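Local coordinates for protein ORF98 PTP-2 (Cydia pomonella granulosis virus, PDB 6I28) that probably removes phosphate from phosphotyrosine and phosphoserine or phosphothreonine residues of proteins, acting as a viral dual-specificity phosphatase, at residues A[8-12]-A[21-26]; A[69-73]-A[143-147]; A[152-156]-A[164-168]. Where two conformers were deposited one is given. Residues are numbered along the deposited sequence.

Interaction 1 (A[8-12]-A[21-26])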
# COMPACT_ATOMS: atom_id res chain seq x y z
N MET A 8 -13.28 -15.35 -3.56
CA MET A 8 -13.79 -14.34 -2.61
C MET A 8 -12.70 -13.93 -1.60
O MET A 8 -12.99 -13.61 -0.43
CB MET A 8 -15.02 -14.85 -1.89
CG MET A 8 -14.89 -16.27 -1.38
SD MET A 8 -13.88 -16.38 0.10
CE MET A 8 -13.09 -17.98 -0.11
N TYR A 9 -11.44 -13.94 -2.03
CA TYR A 9 -10.41 -13.25 -1.25
C TYR A 9 -10.75 -11.76 -1.26
O TYR A 9 -11.12 -11.20 -2.29
CB TYR A 9 -9.02 -13.56 -1.82
CG TYR A 9 -7.94 -12.67 -1.29
CD1 TYR A 9 -7.47 -12.78 0.01
CD2 TYR A 9 -7.38 -11.71 -2.10
CE1 TYR A 9 -6.46 -11.91 0.48
CE2 TYR A 9 -6.43 -10.84 -1.65
CZ TYR A 9 -5.94 -10.94 -0.37
OH TYR A 9 -4.96 -10.06 0.07
N ASP A 10 -10.66 -11.13 -0.09
CA ASP A 10 -11.13 -9.77 0.10
C ASP A 10 -9.99 -8.82 -0.24
O ASP A 10 -9.14 -8.46 0.62
CB ASP A 10 -11.65 -9.55 1.51
CG ASP A 10 -11.83 -8.08 1.84
OD1 ASP A 10 -12.46 -7.37 1.01
OD2 ASP A 10 -11.31 -7.63 2.90
N ALA A 11 -9.99 -8.38 -1.50
CA ALA A 11 -9.13 -7.34 -2.01
C ALA A 11 -9.88 -6.58 -3.10
O ALA A 11 -10.75 -7.12 -3.79
CB ALA A 11 -7.83 -7.93 -2.53
N THR A 12 -9.48 -5.33 -3.29
CA THR A 12 -10.17 -4.41 -4.17
C THR A 12 -9.18 -3.74 -5.12
O THR A 12 -8.08 -3.33 -4.71
CB THR A 12 -10.88 -3.35 -3.34
OG1 THR A 12 -11.55 -3.95 -2.23
CG2 THR A 12 -11.86 -2.59 -4.19
N GLY A 21 -5.90 -5.26 -0.01
CA GLY A 21 -6.72 -6.26 0.63
C GLY A 21 -6.14 -6.74 1.93
O GLY A 21 -5.17 -6.18 2.46
N GLY A 22 -6.75 -7.81 2.44
CA GLY A 22 -6.36 -8.34 3.73
C GLY A 22 -5.69 -9.70 3.62
O GLY A 22 -5.08 -10.02 2.61
N PHE A 23 -5.81 -10.49 4.67
CA PHE A 23 -5.33 -11.87 4.69
C PHE A 23 -6.04 -12.55 5.85
O PHE A 23 -6.00 -12.07 7.00
CB PHE A 23 -3.79 -11.98 4.81
CG PHE A 23 -3.34 -13.43 4.85
CD1 PHE A 23 -3.46 -14.23 3.72
CD2 PHE A 23 -2.82 -13.99 6.01
CE1 PHE A 23 -3.11 -15.57 3.74
CE2 PHE A 23 -2.46 -15.33 6.04
CZ PHE A 23 -2.63 -16.12 4.89
N TYR A 24 -6.65 -13.71 5.57
CA TYR A 24 -7.52 -14.36 6.55
C TYR A 24 -7.18 -15.84 6.69
O TYR A 24 -7.99 -16.59 7.23
CB TYR A 24 -8.99 -14.18 6.18
CG TYR A 24 -9.31 -12.76 5.85
CD1 TYR A 24 -9.74 -11.88 6.83
CD2 TYR A 24 -9.12 -12.28 4.56
CE1 TYR A 24 -10.00 -10.55 6.53
CE2 TYR A 24 -9.36 -10.96 4.25
CZ TYR A 24 -9.81 -10.10 5.24
OH TYR A 24 -10.07 -8.78 4.93
N GLY A 25 -5.99 -16.23 6.25
CA GLY A 25 -5.49 -17.57 6.49
C GLY A 25 -5.79 -18.55 5.39
O GLY A 25 -5.47 -19.75 5.54
N ASP A 26 -6.41 -18.10 4.30
CA ASP A 26 -6.66 -18.93 3.14
C ASP A 26 -5.73 -18.45 2.03
O ASP A 26 -6.06 -17.55 1.24
CB ASP A 26 -8.12 -18.90 2.73
CG ASP A 26 -8.42 -19.81 1.55
OD1 ASP A 26 -7.48 -20.36 0.92
OD2 ASP A 26 -9.60 -19.96 1.23
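Tyr9, Asp10 and Tyr24 do most of the work in tying the N-terminal segment to residues 21-26. The ring of Tyr9 runs across to the other segment edge-on, and its OH donates a short hydrogen bond to the O of Gly22 (2.5 Å); outside the two segments Phe33 packs edge-to-face with it. Asp10 bonds twice: its backbone O accepts from Gly22 N (3.1 Å), and its OD2 accepts from Tyr24 OH (2.6 Å) while also forming a salt bridge with Arg138. The backbones come close where Ala11 and Gly21 form a non-hydrogen-bonded antiparallel pair (CA to CA 3.7 Å). A beta carbon on Gly21 would collide there with Ala11 CB and Asp10 O. Farther on, Asp26 N-caps helix 27-36 through Ala29 N. Gly21 and Phe23 bond by their backbones to Cys104 and His105, so this edge hairpin of the central mixed sheet runs into a loop beside the P-loop of the Cys-dependent phosphatase fold.

Interaction 2 (A[69-73]-A[143-147])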
# COMPACT_ATOMS: atom_id res chain seq x y z
N CYS A 69 5.64 -5.35 10.26
CA CYS A 69 5.22 -4.11 10.91
C CYS A 69 3.88 -4.34 11.58
O CYS A 69 3.02 -5.06 11.07
CB CYS A 69 5.08 -2.92 9.95
SG CYS A 69 4.09 -3.30 8.43
N GLU A 70 3.71 -3.68 12.71
CA GLU A 70 2.48 -3.70 13.49
C GLU A 70 1.63 -2.48 13.15
O GLU A 70 2.11 -1.50 12.55
CB GLU A 70 2.79 -3.73 14.99
CG GLU A 70 3.33 -5.07 15.42
CD GLU A 70 3.88 -5.00 16.80
OE1 GLU A 70 3.30 -4.26 17.62
OE2 GLU A 70 4.89 -5.67 17.08
N ASP A 71 0.36 -2.56 13.52
CA ASP A 71 -0.56 -1.42 13.44
C ASP A 71 -0.71 -0.98 14.89
O ASP A 71 -1.60 -1.42 15.63
CB ASP A 71 -1.87 -1.79 12.76
CG ASP A 71 -2.74 -0.58 12.51
OD1 ASP A 71 -2.55 0.45 13.21
OD2 ASP A 71 -3.61 -0.66 11.64
N ASP A 72 0.21 -0.14 15.32
CA ASP A 72 0.30 0.21 16.72
C ASP A 72 1.07 1.51 16.76
O ASP A 72 2.14 1.61 16.16
CB ASP A 72 0.98 -0.89 17.53
CG ASP A 72 0.67 -0.78 19.01
OD1 ASP A 72 0.01 -1.69 19.59
OD2 ASP A 72 1.07 0.24 19.59
N ALA A 73 0.55 2.48 17.50
CA ALA A 73 1.14 3.82 17.58
C ALA A 73 2.61 3.71 17.98
O ALA A 73 3.38 4.67 17.92
CB ALA A 73 0.41 4.71 18.58
N SER A 143 -5.33 4.00 10.81
CA SER A 143 -5.20 4.42 12.19
C SER A 143 -4.69 5.85 12.28
O SER A 143 -3.95 6.33 11.42
CB SER A 143 -4.26 3.50 12.94
OG SER A 143 -4.62 2.14 12.74
N GLU A 144 -5.03 6.51 13.39
CA GLU A 144 -4.70 7.92 13.53
C GLU A 144 -3.22 8.19 13.31
O GLU A 144 -2.85 9.18 12.66
CB GLU A 144 -5.12 8.45 14.91
CG GLU A 144 -6.51 9.02 14.93
CD GLU A 144 -6.86 9.68 16.27
OE1 GLU A 144 -7.97 9.42 16.79
OE2 GLU A 144 -6.02 10.46 16.79
N HIS A 145 -2.34 7.34 13.85
CA HIS A 145 -0.91 7.63 13.70
C HIS A 145 -0.45 7.46 12.25
O HIS A 145 0.53 8.11 11.84
CB HIS A 145 -0.06 6.78 14.65
CG HIS A 145 0.00 5.33 14.30
ND1 HIS A 145 -1.05 4.46 14.55
CD2 HIS A 145 1.00 4.58 13.77
CE1 HIS A 145 -0.70 3.24 14.17
NE2 HIS A 145 0.52 3.29 13.67
N PHE A 146 -1.10 6.61 11.47
CA PHE A 146 -0.77 6.56 10.04
C PHE A 146 -1.27 7.82 9.32
O PHE A 146 -0.64 8.28 8.37
CB PHE A 146 -1.35 5.33 9.35
CG PHE A 146 -0.71 4.05 9.76
CD1 PHE A 146 0.66 3.97 9.96
CD2 PHE A 146 -1.46 2.91 9.90
CE1 PHE A 146 1.22 2.78 10.39
CE2 PHE A 146 -0.87 1.70 10.29
CZ PHE A 146 0.48 1.65 10.50
N VAL A 147 -2.43 8.35 9.74
CA VAL A 147 -2.92 9.62 9.17
C VAL A 147 -1.93 10.74 9.44
O VAL A 147 -1.61 11.53 8.54
CB VAL A 147 -4.31 9.95 9.73
CG1 VAL A 147 -4.72 11.37 9.31
CG2 VAL A 147 -5.35 8.93 9.30
O HOH W 1 2.36 1.16 13.38
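His145 lays one face of its imidazole over the backbone of Ala73: Ala73 CA sits 3.7 Å from the ring centroid and only 6° off the normal, a CH-pi contact, and Ala73 N lies 3.6 Å from His145 CE1. The edge of the same ring faces Asp71, with OD1 of Asp71 3.5 Å from CE1 of His145. His145 NE2 lies 3.4 Å from Asp72 O, but at an angle too poor for a hydrogen bond. Instead, a water is hydrogen-bonded to His145 NE2 (2.8 Å) and to Glu70 O (2.8 Å), and accepts from Asp72 N (3.2 Å), linking the helix to the loop backbone. Residues 69-73 begin the loop after strand 64-68, which in relatives of this phosphatase family carries the general-acid aspartate, and Ser143 stands at the N-cap position of helix 144-151. The side chain of Ser143 makes no capping bond; it turns to the loop, where its OG donates to Asp71 OD1 (2.7 Å). Both partners reach Ser109 of the P-loop as well, Ser143 through OG and Asp71 through OD2, so loop, helix start and P-loop meet in one polar cluster. A calcium ion is bound about 5 Å from the Asp71 side chain. Phe146 brings its ring up to two oxygens of the loop. Its CE2 comes within 3.6 Å of Asp71 OD1, its CZ lies 4.1 Å from Glu70 O near the plane of the ring, and the ring also packs on Arg110, Thr113 and Leu78.

Interaction 3 (A[152-156]-A[164-168])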
# COMPACT_ATOMS: atom_id res chain seq x y z
N GLY A 152 2.24 14.28 7.55
CA GLY A 152 3.58 14.78 7.79
C GLY A 152 4.49 14.75 6.58
O GLY A 152 5.54 15.41 6.61
N LYS A 153 4.12 14.01 5.53
CA LYS A 153 4.88 14.02 4.29
C LYS A 153 4.52 15.20 3.39
O LYS A 153 5.15 15.39 2.35
CB LYS A 153 4.65 12.73 3.49
CG LYS A 153 4.93 11.44 4.23
CD LYS A 153 6.25 11.38 4.95
CE LYS A 153 7.39 11.41 4.04
NZ LYS A 153 8.60 10.96 4.83
N CYS A 154 3.49 15.97 3.72
CA CYS A 154 3.06 17.06 2.87
C CYS A 154 3.62 18.37 3.39
O CYS A 154 3.53 18.66 4.58
CB CYS A 154 1.54 17.18 2.79
SG CYS A 154 0.66 15.68 2.44
N VAL A 155 4.21 19.14 2.50
CA VAL A 155 4.71 20.48 2.79
C VAL A 155 3.85 21.47 2.03
O VAL A 155 3.48 21.24 0.88
CB VAL A 155 6.19 20.59 2.39
CG1 VAL A 155 6.70 22.00 2.65
CG2 VAL A 155 6.99 19.54 3.10
N TYR A 156 3.48 22.57 2.70
CA TYR A 156 2.73 23.61 2.04
C TYR A 156 3.63 24.82 1.98
O TYR A 156 4.07 25.31 3.03
CB TYR A 156 1.44 23.92 2.82
CG TYR A 156 0.56 22.72 2.94
CD1 TYR A 156 0.76 21.77 3.96
CD2 TYR A 156 -0.49 22.52 2.05
CE1 TYR A 156 -0.05 20.67 4.07
CE2 TYR A 156 -1.30 21.38 2.14
CZ TYR A 156 -1.06 20.45 3.15
OH TYR A 156 -1.88 19.34 3.27
N VAL A 164 1.03 25.92 -2.26
CA VAL A 164 1.22 24.77 -3.14
C VAL A 164 1.64 23.62 -2.26
O VAL A 164 2.50 23.80 -1.39
CB VAL A 164 2.31 25.05 -4.19
CG1 VAL A 164 2.73 23.74 -4.95
CG2 VAL A 164 1.91 26.11 -5.17
N VAL A 165 1.06 22.50 -2.43
CA VAL A 165 1.44 21.30 -1.68
C VAL A 165 2.53 20.55 -2.44
O VAL A 165 2.49 20.41 -3.67
CB VAL A 165 0.21 20.41 -1.43
CG1 VAL A 165 -0.28 19.76 -2.72
CG2 VAL A 165 0.53 19.36 -0.39
N ARG A 166 3.53 20.08 -1.69
CA ARG A 166 4.51 19.14 -2.22
C ARG A 166 4.46 17.90 -1.34
O ARG A 166 4.52 18.00 -0.11
CB ARG A 166 5.94 19.69 -2.22
CG ARG A 166 6.31 20.42 -3.54
CD ARG A 166 7.73 20.98 -3.52
NE ARG A 166 7.73 22.39 -3.09
CZ ARG A 166 7.19 23.41 -3.78
NH1 ARG A 166 6.58 23.20 -4.95
NH2 ARG A 166 7.25 24.64 -3.28
N VAL A 167 4.38 16.73 -1.95
CA VAL A 167 4.43 15.49 -1.19
C VAL A 167 5.82 14.91 -1.29
O VAL A 167 6.28 14.54 -2.39
CB VAL A 167 3.39 14.47 -1.70
CG1 VAL A 167 3.43 13.24 -0.88
CG2 VAL A 167 1.99 15.09 -1.56
N GLU A 168 6.46 14.77 -0.14
CA GLU A 168 7.78 14.21 -0.02
C GLU A 168 7.75 12.69 0.17
O GLU A 168 8.79 12.09 0.06
CB GLU A 168 8.52 14.84 1.17
CG GLU A 168 8.63 16.36 1.09
CD GLU A 168 9.44 17.01 2.24
OE1 GLU A 168 10.15 18.01 1.99
OE2 GLU A 168 9.34 16.55 3.39
OXT GLU A 168 6.75 12.05 0.45
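Residues 152-156 and 164-168 face each other in the C-terminal beta hairpin, a two-stranded antiparallel sheet whose segments run at 154° with their axes 4.6 Å apart. The hydrogen-bonded pair is Val155 with Arg166, each satisfying the other: Val155 N donates to Arg166 O (2.9 Å) and Arg166 N to Val155 O (2.8 Å). One step beyond the strand ends, Glu168 N donates to Lys153 O (2.9 Å) almost in line. Cys154 with Val167 and Tyr156 with Val165 form the non-hydrogen-bonded pairs. Val167 N, pointing away from the partner strand, bonds to Gln124 OE1; farther along the hairpin Val164 bonds by its backbone to Ser157. CA-H...O contacts supplement the ladder, as between Val165 CA and Val155 O (3.3 Å). The terminal carboxylate is engaged too, Glu168 OXT bonding to Tyr117 OH of helix 110-123. Cys154, Tyr156, Val165 and Val167 share one face, from which Cys154 and Val167 pack on Met120 of that helix. On the face of Val155 and Arg166, Val155 CG2 meets the side chain of Glu168 at CD (3.6 Å). On the face of Cys154 and Val167, Val165 CG2 rests over the Tyr156 ring, 4.2 Å from its centroid.

In the fold
Interaction 1 is partly buried at the edge of the central sheet, whereas interactions 2 and 3 are surface contacts. Interactions 1 and 2 both abut the P-loop, at different points and with centres about 20 Å apart. Within itself the first is held by tyrosine hydroxyls and backbone, the second by a serine-aspartate bond, a bridging water and ring packing. Interaction 3 relies on a regular backbone ladder and lies on the other side of the chain's centre from interaction 1, about 32 Å between centres. Helix 144-151 leads into strand 154-159, bringing interactions 2 and 3 within about 5 Å at their nearest atoms, and both also pack against helix 110-123.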